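Local atomic coordinates of endonuclease V isoform X2 (Ciona intestinalis, PDB entry 6OZI), a protein that probably cleaves inosine-containing nucleic acid strands in a metal-dependent reaction, as a member of the endonuclease V family. Residues 112-117 with 215-220; 188-193 with 200-205; 194-199 with 222-227. The protein carries 1 engineered substitution. All blocks are in the same frame, centred on the assembly; numbering follows the deposited sequence.

Interaction 1: 112-117 with 215-220. With nucleotides of chain C.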
loop_
_atom_site.group_PDB
_atom_site.type_symbol
_atom_site.label_atom_id
_atom_site.label_comp_id
_atom_site.label_asym_id
_atom_site.label_seq_id
_atom_site.Cartn_x
_atom_site.Cartn_y
_atom_site.Cartn_z
ATOM N N VAL A 112 -2.539 -21.670 20.371
ATOM C CA VAL A 112 -2.992 -21.856 18.994
ATOM C C VAL A 112 -2.319 -20.811 18.109
ATOM O O VAL A 112 -2.096 -19.673 18.531
ATOM C CB VAL A 112 -4.534 -21.770 18.903
ATOM C CG1 VAL A 112 -5.029 -20.418 19.404
ATOM C CG2 VAL A 112 -4.998 -22.004 17.476
ATOM N N PHE A 113 -1.983 -21.213 16.880
ATOM C CA PHE A 113 -1.498 -20.317 15.840
ATOM C C PHE A 113 -2.552 -20.093 14.759
ATOM O O PHE A 113 -3.213 -21.038 14.312
ATOM C CB PHE A 113 -0.239 -20.877 15.175
ATOM C CG PHE A 113 1.010 -20.690 15.974
ATOM C CD1 PHE A 113 1.368 -21.606 16.942
ATOM C CD2 PHE A 113 1.849 -19.613 15.733
ATOM C CE1 PHE A 113 2.533 -21.452 17.673
ATOM C CE2 PHE A 113 3.023 -19.448 16.467
ATOM C CZ PHE A 113 3.361 -20.373 17.440
ATOM N N LEU A 114 -2.672 -18.851 14.307
ATOM C CA LEU A 114 -3.365 -18.546 13.060
ATOM C C LEU A 114 -2.349 -18.535 11.926
ATOM O O LEU A 114 -1.327 -17.846 12.008
ATOM C CB LEU A 114 -4.078 -17.192 13.120
ATOM C CG LEU A 114 -5.018 -16.950 14.302
ATOM C CD1 LEU A 114 -5.732 -15.608 14.152
ATOM C CD2 LEU A 114 -6.021 -18.088 14.448
ATOM N N LEU A 115 -2.614 -19.317 10.888
ATOM C CA LEU A 115 -1.727 -19.428 9.743
ATOM C C LEU A 115 -2.463 -18.997 8.480
ATOM O O LEU A 115 -3.657 -19.274 8.321
ATOM C CB LEU A 115 -1.205 -20.862 9.603
ATOM C CG LEU A 115 -0.334 -21.321 10.776
ATOM C CD1 LEU A 115 0.048 -22.784 10.634
ATOM C CD2 LEU A 115 0.911 -20.436 10.892
ATOM N N ASP A 116 -1.745 -18.314 7.589
ATOM C CA ASP A 116 -2.340 -17.828 6.350
ATOM C C ASP A 116 -2.648 -18.989 5.418
ATOM O O ASP A 116 -1.790 -19.835 5.159
ATOM C CB ASP A 116 -1.406 -16.848 5.641
ATOM C CG ASP A 116 -1.142 -15.600 6.450
ATOM O OD1 ASP A 116 -2.015 -14.707 6.438
ATOM O OD2 ASP A 116 -0.068 -15.505 7.082
ATOM N N GLY A 117 -3.872 -19.039 4.924
ATOM C CA GLY A 117 -4.267 -20.100 4.035
ATOM C C GLY A 117 -5.178 -21.095 4.719
ATOM O O GLY A 117 -5.761 -20.835 5.775
ATOM N N LYS A 215 -14.595 -19.340 16.467
ATOM C CA LYS A 215 -14.693 -18.493 17.659
ATOM C C LYS A 215 -13.380 -17.768 17.934
ATOM O O LYS A 215 -13.377 -16.591 18.325
ATOM C CB LYS A 215 -15.096 -19.311 18.888
ATOM C CG LYS A 215 -16.574 -19.275 19.245
ATOM C CD LYS A 215 -17.006 -20.571 19.927
ATOM C CE LYS A 215 -18.356 -20.421 20.609
ATOM N NZ LYS A 215 -19.226 -19.464 19.876
ATOM N N ILE A 216 -12.254 -18.458 17.755
ATOM C CA ILE A 216 -10.958 -17.838 18.015
ATOM C C ILE A 216 -10.663 -16.759 16.979
ATOM O O ILE A 216 -10.127 -15.693 17.305
ATOM C CB ILE A 216 -9.861 -18.917 18.053
ATOM C CG1 ILE A 216 -10.125 -19.873 19.226
ATOM C CG2 ILE A 216 -8.478 -18.288 18.142
ATOM C CD1 ILE A 216 -9.165 -21.034 19.319
ATOM N N VAL A 217 -11.006 -17.010 15.719
ATOM C CA VAL A 217 -10.804 -15.985 14.697
ATOM C C VAL A 217 -11.667 -14.755 14.994
ATOM O O VAL A 217 -11.215 -13.612 14.846
ATOM C CB VAL A 217 -11.072 -16.580 13.299
ATOM C CG1 VAL A 217 -11.102 -15.501 12.234
ATOM C CG2 VAL A 217 -9.993 -17.626 12.960
ATOM N N LYS A 218 -12.906 -14.968 15.455
ATOM C CA LYS A 218 -13.757 -13.845 15.850
ATOM C C LYS A 218 -13.136 -13.059 16.994
ATOM O O LYS A 218 -13.106 -11.821 16.968
ATOM C CB LYS A 218 -15.148 -14.339 16.248
ATOM C CG LYS A 218 -16.133 -13.230 16.627
ATOM C CD LYS A 218 -17.577 -13.724 16.491
ATOM C CE LYS A 218 -18.612 -12.609 16.656
ATOM N NZ LYS A 218 -19.976 -13.064 16.198
ATOM N N GLY A 219 -12.645 -13.767 18.018
ATOM C CA GLY A 219 -11.987 -13.102 19.130
ATOM C C GLY A 219 -10.731 -12.346 18.733
ATOM O O GLY A 219 -10.331 -11.400 19.416
ATOM N N CYS A 220 -10.089 -12.750 17.636
ATOM C CA CYS A 220 -8.890 -12.081 17.149
ATOM C C CYS A 220 -9.192 -10.954 16.170
ATOM O O CYS A 220 -8.252 -10.354 15.646
ATOM C CB CYS A 220 -7.950 -13.084 16.470
ATOM S SG CYS A 220 -7.219 -14.313 17.574
ATOM P P A C 6 -4.547 -16.278 0.720
ATOM O OP1 A C 6 -4.931 -15.785 2.066
ATOM O OP2 A C 6 -4.830 -15.457 -0.486
ATOM O "O5'" A C 6 -2.986 -16.584 0.773
ATOM C "C5'" A C 6 -2.409 -17.241 1.893
ATOM C "C4'" A C 6 -0.912 -17.307 1.755
ATOM O "O4'" A C 6 -0.581 -18.059 0.563
ATOM C "C3'" A C 6 -0.233 -15.966 1.555
ATOM O "O3'" A C 6 0.039 -15.318 2.781
ATOM C "C2'" A C 6 1.018 -16.319 0.761
ATOM O "O2'" A C 6 2.037 -16.814 1.617
ATOM C "C1'" A C 6 0.521 -17.475 -0.091
ATOM N N9 A C 6 0.096 -17.092 -1.450
ATOM C C8 A C 6 -1.174 -17.173 -1.972
ATOM N N7 A C 6 -1.254 -16.818 -3.231
ATOM C C5 A C 6 0.055 -16.500 -3.565
ATOM C C6 A C 6 0.648 -16.059 -4.764
ATOM N N6 A C 6 -0.030 -15.850 -5.898
ATOM N N1 A C 6 1.984 -15.841 -4.759
ATOM C C2 A C 6 2.668 -16.047 -3.627
ATOM N N3 A C 6 2.224 -16.463 -2.443
ATOM C C4 A C 6 0.898 -16.676 -2.482
ATOM P P DT C 7 0.030 -13.721 2.850
ATOM O OP1 DT C 7 0.353 -13.334 4.235
ATOM O OP2 DT C 7 -1.236 -13.248 2.247
ATOM O "O5'" DT C 7 1.223 -13.296 1.872
ATOM C "C5'" DT C 7 2.582 -13.548 2.218
ATOM C "C4'" DT C 7 3.496 -13.057 1.112
ATOM O "O4'" DT C 7 2.998 -13.552 -0.166
ATOM C "C3'" DT C 7 3.567 -11.529 0.979
ATOM O "O3'" DT C 7 4.862 -11.128 0.607
ATOM C "C2'" DT C 7 2.567 -11.242 -0.128
ATOM C "C1'" DT C 7 2.752 -12.461 -1.026
ATOM N N1 DT C 7 1.553 -12.727 -1.864
ATOM C C2 DT C 7 1.664 -12.619 -3.231
ATOM O O2 DT C 7 2.714 -12.368 -3.793
ATOM N N3 DT C 7 0.504 -12.843 -3.922
ATOM C C4 DT C 7 -0.744 -13.134 -3.392
ATOM O O4 DT C 7 -1.732 -13.309 -4.098
ATOM C C5 DT C 7 -0.800 -13.214 -1.948
ATOM C C7 DT C 7 -2.101 -13.529 -1.262
ATOM C C6 DT C 7 0.338 -12.999 -1.258
#
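Flat groups take no part where L114 meets C220 and V112 meets I216: neither a ring face nor a ring edge lies between strand 112-116 and helix 215-219, and the side chains that touch are branched aliphatics and one thiol. A planar group near the strand end, the D116 carboxylate, lies close to the nucleic acid, without a bond being assigned. Its CG is 3.5 Å from OP1 of nucleotide DT7 of chain C and both carboxylate oxygens are about as far from that atom, which places OP1 off the plane of the group. D116 CB lies 3.6 Å from O3' of the adenosine nucleotide that precedes DT7 in chain C. K145 forms a long, weak ion pair with D116 OD1.

L114 is the centre of the packing. Its CG stands anti to the carbonyl carbon (chi1 -52°), and the two methyls beyond it go to different partners. CD1 lies against C220 SG at 3.9 Å, while CD2 meets V217 CG2 at 4.3 Å and I216 CG2 at 4.4 Å. L114 thereby touches three residues, I216 and V217 on the helix and C220 just past its end. Beside it, V112 and I216 approach tip to tip, V112 CG1 and I216 CD1 being 4.2 Å apart; the valine puts CG1 there by taking the crowded position between its backbone N and carbonyl carbon. These separations and 182 Å² of buried surface describe modest dispersion packing, with all five touching residues buried. P228 and I229 of helix 227-243 also cover L114.

The axes of the two short elements run nearly perpendicular (82°) and approach to 10.5 Å. Strand 112-116 pairs with strands 37-45 and 140-144, so this is a helix laid across an inner strand of the central mixed sheet, the alpha/beta layering of the RNase H-like fold.

Interaction 2: 188-193 with 200-205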
loop_
_atom_site.group_PDB
_atom_site.type_symbol
_atom_site.label_atom_id
_atom_site.label_comp_id
_atom_site.label_asym_id
_atom_site.label_seq_id
_atom_site.Cartn_x
_atom_site.Cartn_y
_atom_site.Cartn_z
ATOM N N LYS A 188 -15.479 -22.425 6.748
ATOM C CA LYS A 188 -16.544 -21.496 7.091
ATOM C C LYS A 188 -16.160 -20.138 6.522
ATOM O O LYS A 188 -15.079 -19.621 6.822
ATOM C CB LYS A 188 -16.736 -21.444 8.610
ATOM C CG LYS A 188 -18.165 -21.309 9.065
ATOM C CD LYS A 188 -18.295 -21.853 10.476
ATOM C CE LYS A 188 -19.752 -22.012 10.897
ATOM N NZ LYS A 188 -20.346 -23.257 10.361
ATOM N N ALA A 189 -17.003 -19.602 5.646
ATOM C CA ALA A 189 -16.871 -18.228 5.176
ATOM C C ALA A 189 -17.461 -17.298 6.228
ATOM O O ALA A 189 -18.641 -17.417 6.568
ATOM C CB ALA A 189 -17.587 -18.049 3.841
ATOM N N VAL A 190 -16.644 -16.401 6.773
ATOM C CA VAL A 190 -17.060 -15.600 7.915
ATOM C C VAL A 190 -16.827 -14.125 7.636
ATOM O O VAL A 190 -15.987 -13.737 6.814
ATOM C CB VAL A 190 -16.340 -16.009 9.218
ATOM C CG1 VAL A 190 -16.591 -17.482 9.528
ATOM C CG2 VAL A 190 -14.848 -15.694 9.141
ATOM N N LEU A 191 -17.598 -13.304 8.343
ATOM C CA LEU A 191 -17.518 -11.849 8.257
ATOM C C LEU A 191 -17.759 -11.321 9.667
ATOM O O LEU A 191 -18.908 -11.181 10.096
ATOM C CB LEU A 191 -18.542 -11.324 7.261
ATOM C CG LEU A 191 -18.391 -9.922 6.684
ATOM C CD1 LEU A 191 -19.370 -9.778 5.531
ATOM C CD2 LEU A 191 -18.654 -8.850 7.743
ATOM N N TYR A 192 -16.680 -10.994 10.375
ATOM C CA TYR A 192 -16.781 -10.563 11.762
ATOM C C TYR A 192 -16.483 -9.090 11.963
ATOM O O TYR A 192 -17.077 -8.471 12.847
ATOM C CB TYR A 192 -15.823 -11.378 12.642
ATOM C CG TYR A 192 -16.154 -12.851 12.706
ATOM C CD1 TYR A 192 -17.469 -13.282 12.782
ATOM C CD2 TYR A 192 -15.149 -13.813 12.674
ATOM C CE1 TYR A 192 -17.776 -14.629 12.844
ATOM C CE2 TYR A 192 -15.446 -15.165 12.733
ATOM C CZ TYR A 192 -16.760 -15.567 12.816
ATOM O OH TYR A 192 -17.061 -16.908 12.871
ATOM N N ALA A 193 -15.636 -8.506 11.130
ATOM C CA ALA A 193 -15.242 -7.122 11.312
ATOM C C ALA A 193 -16.330 -6.179 10.809
ATOM O O ALA A 193 -17.040 -6.491 9.853
ATOM C CB ALA A 193 -13.946 -6.842 10.564
ATOM N N ILE A 200 -13.734 -13.865 4.904
ATOM C CA ILE A 200 -12.509 -14.651 4.965
ATOM C C ILE A 200 -12.914 -16.091 5.242
ATOM O O ILE A 200 -14.041 -16.375 5.651
ATOM C CB ILE A 200 -11.501 -14.146 6.023
ATOM C CG1 ILE A 200 -12.085 -14.272 7.432
ATOM C CG2 ILE A 200 -11.062 -12.710 5.718
ATOM C CD1 ILE A 200 -11.181 -13.746 8.518
ATOM N N PHE A 201 -11.986 -17.014 5.012
ATOM C CA PHE A 201 -12.317 -18.434 4.986
ATOM C C PHE A 201 -11.508 -19.167 6.045
ATOM O O PHE A 201 -10.285 -19.291 5.933
ATOM C CB PHE A 201 -12.089 -18.990 3.587
ATOM C CG PHE A 201 -12.726 -18.149 2.526
ATOM C CD1 PHE A 201 -14.087 -18.249 2.272
ATOM C CD2 PHE A 201 -11.979 -17.209 1.825
ATOM C CE1 PHE A 201 -14.680 -17.461 1.311
ATOM C CE2 PHE A 201 -12.576 -16.405 0.866
ATOM C CZ PHE A 201 -13.927 -16.528 0.611
ATOM N N VAL A 202 -12.202 -19.650 7.068
ATOM C CA VAL A 202 -11.585 -20.286 8.222
ATOM C C VAL A 202 -11.762 -21.787 8.087
ATOM O O VAL A 202 -12.876 -22.268 7.860
ATOM C CB VAL A 202 -12.215 -19.776 9.529
ATOM C CG1 VAL A 202 -11.593 -20.477 10.746
ATOM C CG2 VAL A 202 -12.079 -18.276 9.624
ATOM N N SER A 203 -10.679 -22.529 8.233
ATOM C CA SER A 203 -10.758 -23.977 8.275
ATOM C C SER A 203 -9.959 -24.466 9.469
ATOM O O SER A 203 -9.063 -23.774 9.966
ATOM C CB SER A 203 -10.253 -24.638 6.973
ATOM O OG SER A 203 -8.977 -24.156 6.591
ATOM N N ALA A 204 -10.343 -25.639 9.965
ATOM C CA ALA A 204 -9.613 -26.249 11.058
ATOM C C ALA A 204 -8.187 -26.549 10.618
ATOM O O ALA A 204 -7.950 -27.027 9.506
ATOM C CB ALA A 204 -10.318 -27.529 11.512
ATOM N N GLY A 205 -7.231 -26.242 11.487
ATOM C CA GLY A 205 -5.854 -26.589 11.209
ATOM C C GLY A 205 -5.491 -27.942 11.785
ATOM O O GLY A 205 -5.418 -28.944 11.070
#
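V190 and I200, and K188 and V202, form two antiparallel hydrogen-bonded pairs. V190 N gives a nearly straight bond of 2.8 Å to I200 O (170° at the hydrogen), arriving nearly along the C=O axis; I200 N returns one of 3.0 Å to V190 O. At the other end K188 N binds V202 O at 2.8 Å, and V202 N binds K188 O in return. Between them sits the non-hydrogen-bonded pair A189 and F201, whose CA atoms are only 4.6 Å apart.

Two bent CA-H...O contacts go from this pair to the neighbouring residues: A189 CA to I200 O (3.4 Å) and F201 CA to K188 O.

Apolar contacts lie on both faces. On the face of K188, V190, I200 and V202, V190 CG2 comes within 3.5 Å of I200 CG1 and 3.8 Å of V202 CG2. Chi1 of V190 (-58°) sets CG1 anti to the carbonyl carbon, which leaves CG2 between the backbone N and the carbonyl carbon; I200 CG1 takes the equivalent place on its own residue. The Y192 ring, two residues on, lays one face over V190 CB, offset toward its rim. On the other face A189 CB packs obliquely on the F201 ring, 3.8 Å from CD1.

Charge is carried away from the pairing: K188 turns its end off the strands to a salt bridge with D176.

Reciprocal bonds thus fix the register of the hairpin of strands 184-190 and 200-206. The four bonds satisfy the main-chain N and O atoms of the two pairs inside a buried contact, V190, I200, F201 and V202 add apolar packing, and the amine of K188 is satisfied outside it, by D176.

Interaction 3: 194-199 with 222-227. With nucleotides of chain D.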
loop_
_atom_site.group_PDB
_atom_site.type_symbol
_atom_site.label_atom_id
_atom_site.label_comp_id
_atom_site.label_asym_id
_atom_site.label_seq_id
_atom_site.Cartn_x
_atom_site.Cartn_y
_atom_site.Cartn_z
ATOM N N PRO A 194 -16.478 -5.018 11.434
ATOM C CA PRO A 194 -17.421 -4.025 10.915
ATOM C C PRO A 194 -16.891 -3.408 9.630
ATOM O O PRO A 194 -15.704 -3.501 9.304
ATOM C CB PRO A 194 -17.511 -2.987 12.041
ATOM C CG PRO A 194 -16.193 -3.086 12.738
ATOM C CD PRO A 194 -15.789 -4.552 12.653
ATOM N N LYS A 195 -17.813 -2.813 8.869
ATOM C CA LYS A 195 -17.490 -2.088 7.636
ATOM C C LYS A 195 -16.788 -2.987 6.616
ATOM O O LYS A 195 -16.019 -2.510 5.775
ATOM C CB LYS A 195 -16.629 -0.857 7.953
ATOM C CG LYS A 195 -17.243 0.039 9.016
ATOM C CD LYS A 195 -16.388 1.250 9.350
ATOM C CE LYS A 195 -17.080 2.093 10.424
ATOM N NZ LYS A 195 -16.527 3.479 10.565
ATOM N N VAL A 196 -17.037 -4.294 6.690
ATOM C CA VAL A 196 -16.442 -5.280 5.797
ATOM C C VAL A 196 -17.555 -6.066 5.116
ATOM O O VAL A 196 -18.515 -6.485 5.771
ATOM C CB VAL A 196 -15.500 -6.224 6.575
ATOM C CG1 VAL A 196 -15.137 -7.452 5.746
ATOM C CG2 VAL A 196 -14.251 -5.480 7.005
ATOM N N GLU A 197 -17.422 -6.278 3.804
ATOM C CA GLU A 197 -18.333 -7.156 3.080
ATOM C C GLU A 197 -17.666 -8.394 2.507
ATOM O O GLU A 197 -18.378 -9.338 2.138
ATOM C CB GLU A 197 -19.021 -6.405 1.928
ATOM C CG GLU A 197 -19.990 -5.325 2.367
ATOM C CD GLU A 197 -20.680 -4.664 1.194
ATOM O OE1 GLU A 197 -21.009 -5.369 0.215
ATOM O OE2 GLU A 197 -20.891 -3.434 1.241
ATOM N N LYS A 198 -16.337 -8.419 2.416
ATOM C CA LYS A 198 -15.628 -9.542 1.823
ATOM C C LYS A 198 -15.334 -10.591 2.888
ATOM O O LYS A 198 -14.606 -10.299 3.847
ATOM C CB LYS A 198 -14.342 -9.062 1.172
ATOM C CG LYS A 198 -13.753 -10.004 0.147
ATOM C CD LYS A 198 -12.633 -9.317 -0.638
ATOM C CE LYS A 198 -11.865 -10.302 -1.516
ATOM N NZ LYS A 198 -12.681 -10.786 -2.672
ATOM N N PRO A 199 -15.848 -11.809 2.763
ATOM C CA PRO A 199 -15.599 -12.816 3.796
ATOM C C PRO A 199 -14.155 -13.294 3.776
ATOM O O PRO A 199 -13.428 -13.133 2.789
ATOM C CB PRO A 199 -16.560 -13.946 3.424
ATOM C CG PRO A 199 -16.746 -13.792 1.940
ATOM C CD PRO A 199 -16.702 -12.316 1.675
ATOM N N LYS A 222 -10.251 -7.379 14.906
ATOM C CA LYS A 222 -10.559 -5.957 14.981
ATOM C C LYS A 222 -10.975 -5.413 13.624
ATOM O O LYS A 222 -12.032 -4.784 13.500
ATOM C CB LYS A 222 -9.356 -5.163 15.517
ATOM C CG LYS A 222 -9.025 -5.427 16.975
ATOM C CD LYS A 222 -7.888 -4.541 17.462
ATOM C CE LYS A 222 -7.540 -4.844 18.915
ATOM N NZ LYS A 222 -6.307 -4.135 19.378
ATOM N N THR A 223 -10.171 -5.666 12.594
ATOM C CA THR A 223 -10.504 -5.413 11.204
ATOM C C THR A 223 -10.584 -6.761 10.480
ATOM O O THR A 223 -10.545 -7.820 11.112
ATOM C CB THR A 223 -9.470 -4.463 10.586
ATOM O OG1 THR A 223 -8.168 -5.057 10.650
ATOM C CG2 THR A 223 -9.449 -3.140 11.347
ATOM N N ARG A 224 -10.691 -6.722 9.148
ATOM C CA ARG A 224 -10.939 -7.947 8.389
ATOM C C ARG A 224 -9.860 -8.995 8.647
ATOM O O ARG A 224 -10.162 -10.177 8.848
ATOM C CB ARG A 224 -11.035 -7.641 6.892
ATOM C CG ARG A 224 -11.366 -8.859 6.034
ATOM C CD ARG A 224 -11.381 -8.514 4.544
ATOM N NE ARG A 224 -11.610 -9.686 3.698
ATOM C CZ ARG A 224 -10.684 -10.264 2.935
ATOM N NH1 ARG A 224 -9.454 -9.783 2.894
ATOM N NH2 ARG A 224 -10.990 -11.327 2.203
ATOM N N ILE A 225 -8.597 -8.585 8.625
ATOM C CA ILE A 225 -7.476 -9.497 8.836
ATOM C C ILE A 225 -7.243 -9.622 10.341
ATOM O O ILE A 225 -6.848 -8.632 10.975
ATOM C CB ILE A 225 -6.212 -9.006 8.127
ATOM C CG1 ILE A 225 -6.515 -8.659 6.664
ATOM C CG2 ILE A 225 -5.126 -10.046 8.225
ATOM C CD1 ILE A 225 -7.106 -9.790 5.874
ATOM N N PRO A 226 -7.440 -10.798 10.933
ATOM C CA PRO A 226 -7.235 -10.945 12.380
ATOM C C PRO A 226 -5.847 -10.489 12.816
ATOM O O PRO A 226 -4.862 -10.626 12.081
ATOM C CB PRO A 226 -7.430 -12.447 12.613
ATOM C CG PRO A 226 -8.332 -12.874 11.503
ATOM C CD PRO A 226 -7.914 -12.047 10.314
ATOM N N GLU A 227 -5.783 -9.960 14.038
ATOM C CA GLU A 227 -4.583 -9.276 14.523
ATOM C C GLU A 227 -3.291 -10.085 14.415
ATOM O O GLU A 227 -2.282 -9.516 13.966
ATOM C CB GLU A 227 -4.828 -8.814 15.967
ATOM C CG GLU A 227 -5.872 -7.714 16.093
ATOM C CD GLU A 227 -5.484 -6.453 15.325
ATOM O OE1 GLU A 227 -4.535 -5.758 15.745
ATOM O OE2 GLU A 227 -6.128 -6.159 14.298
ATOM P P DA D 12 -10.424 -3.697 6.938
ATOM O OP1 DA D 12 -11.465 -4.253 7.832
ATOM O OP2 DA D 12 -9.233 -4.501 6.573
ATOM O "O5'" DA D 12 -11.106 -3.200 5.581
ATOM C "C5'" DA D 12 -12.402 -2.623 5.613
ATOM C "C4'" DA D 12 -12.788 -2.119 4.242
ATOM O "O4'" DA D 12 -11.918 -1.027 3.887
ATOM C "C3'" DA D 12 -12.643 -3.135 3.122
ATOM O "O3'" DA D 12 -13.870 -3.829 2.941
ATOM C "C2'" DA D 12 -12.322 -2.259 1.914
ATOM C "C1'" DA D 12 -11.527 -1.124 2.534
ATOM N N9 DA D 12 -10.085 -1.333 2.474
ATOM C C8 DA D 12 -9.312 -2.059 3.336
ATOM N N7 DA D 12 -8.036 -2.070 3.023
ATOM C C5 DA D 12 -7.974 -1.306 1.874
ATOM C C6 DA D 12 -6.908 -0.935 1.040
ATOM N N6 DA D 12 -5.642 -1.295 1.255
ATOM N N1 DA D 12 -7.195 -0.168 -0.024
ATOM C C2 DA D 12 -8.469 0.197 -0.231
ATOM N N3 DA D 12 -9.551 -0.090 0.473
ATOM C C4 DA D 12 -9.232 -0.849 1.524
ATOM P P DG D 13 -13.906 -5.217 2.133
ATOM O OP1 DG D 13 -15.294 -5.718 2.100
ATOM O OP2 DG D 13 -12.806 -6.057 2.649
ATOM O "O5'" DG D 13 -13.510 -4.818 0.651
ATOM C "C5'" DG D 13 -14.413 -4.094 -0.154
ATOM C "C4'" DG D 13 -13.789 -3.841 -1.504
ATOM O "O4'" DG D 13 -12.530 -3.158 -1.328
ATOM C "C3'" DG D 13 -13.456 -5.118 -2.276
ATOM O "O3'" DG D 13 -14.324 -5.261 -3.368
ATOM C "C2'" DG D 13 -12.007 -4.930 -2.741
ATOM C "C1'" DG D 13 -11.729 -3.471 -2.426
ATOM N N9 DG D 13 -10.333 -3.234 -2.107
ATOM C C8 DG D 13 -9.649 -3.609 -0.973
ATOM N N7 DG D 13 -8.383 -3.279 -1.002
ATOM C C5 DG D 13 -8.227 -2.656 -2.235
ATOM C C6 DG D 13 -7.080 -2.091 -2.840
ATOM O O6 DG D 13 -5.926 -2.017 -2.388
ATOM N N1 DG D 13 -7.370 -1.569 -4.100
ATOM C C2 DG D 13 -8.607 -1.596 -4.698
ATOM N N2 DG D 13 -8.699 -1.047 -5.914
ATOM N N3 DG D 13 -9.681 -2.126 -4.145
ATOM C C4 DG D 13 -9.419 -2.634 -2.922
ATOM P P DC D 11 -5.565 -1.060 10.788
ATOM O OP1 DC D 11 -5.853 -0.708 12.197
ATOM O OP2 DC D 11 -4.657 -2.179 10.446
ATOM O "O5'" DC D 11 -6.962 -1.373 10.119
ATOM C "C5'" DC D 11 -7.026 -1.593 8.740
ATOM C "C4'" DC D 11 -8.189 -0.840 8.148
ATOM O "O4'" DC D 11 -7.714 0.372 7.545
ATOM C "C3'" DC D 11 -8.906 -1.587 7.054
ATOM O "O3'" DC D 11 -9.931 -2.342 7.634
ATOM C "C2'" DC D 11 -9.465 -0.472 6.174
ATOM C "C1'" DC D 11 -8.478 0.668 6.397
ATOM N N1 DC D 11 -7.539 0.921 5.262
ATOM C C2 DC D 11 -7.988 1.626 4.149
ATOM O O2 DC D 11 -9.166 1.992 4.115
ATOM N N3 DC D 11 -7.123 1.880 3.139
ATOM C C4 DC D 11 -5.861 1.472 3.222
ATOM N N4 DC D 11 -5.042 1.747 2.199
ATOM C C5 DC D 11 -5.380 0.752 4.356
ATOM C C6 DC D 11 -6.245 0.507 5.346
#
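R224 crosses K198 obliquely and V196 at about a right angle, and these two crossings define the contact. Chi1 of -177° sets R224 CG anti to the backbone N, near V196 CG1; the extended chain beyond carries the guanidinium to K198 and P199. V196 CG2 touches R224 CB at 3.9 Å.

At the head, two successive carbonyls are gripped. R224 NE bonds to K198 O at 3.1 Å (162° at the hydrogen), with that oxygen in the guanidinium plane; NH2 bonds to P199 O at 3.1 Å, an oxygen tilted 17° from the plane. In both bonds the donor stands well above the plane of the carbonyl. NH2 has a further acceptor in K145 O, and the three bonds should restrict rotation of the group. Over one guanidinium face lies K198 CD, 3.8 Å above the plane and toward the rim. The lysine bends at its last torsion, and its NZ makes a salt bridge to a phosphate of the bound DNA; K198 NZ lies 5.2 Å from R224 NH2.

The hydrogen bonds given to DA12 and DG13 of chain D come from main-chain amides: E197 N (2.8 Å) and K198 N both bond to DG13 OP1, and R224 N bonds to DA12 OP1 at 2.9 Å. Side-chain bonds of R224 thus tie together two loops whose amides hold adjacent phosphates; the amides bind phosphate oxygens and no base, consistent with a backbone-recognition site that does not read sequence here.

In the fold
The three contacts touch one another and adjoin the nucleic acid at two places. Interactions 1 and 2 have centres about 9 Å apart and meet through V217 CG1 and V202 CG2 (3.9 Å), so helix 210-219 covers both strand 112-116 and the hairpin. Interactions 2 and 3 are about 10 Å apart between centres: the hairpin turn supplies the phosphate-binding loop, and A193 CB lies 3.6 Å from R224 N. Interactions 1 and 3, about 13 Å apart, join where L114 CD1 touches P226 CB at 3.9 Å. Segment 112-117 comes near chain C at D116, though D116 is not part of the packing itself, whereas interaction 3 holds chain D, with the K198 side chain about 8 Å from a bound potassium ion.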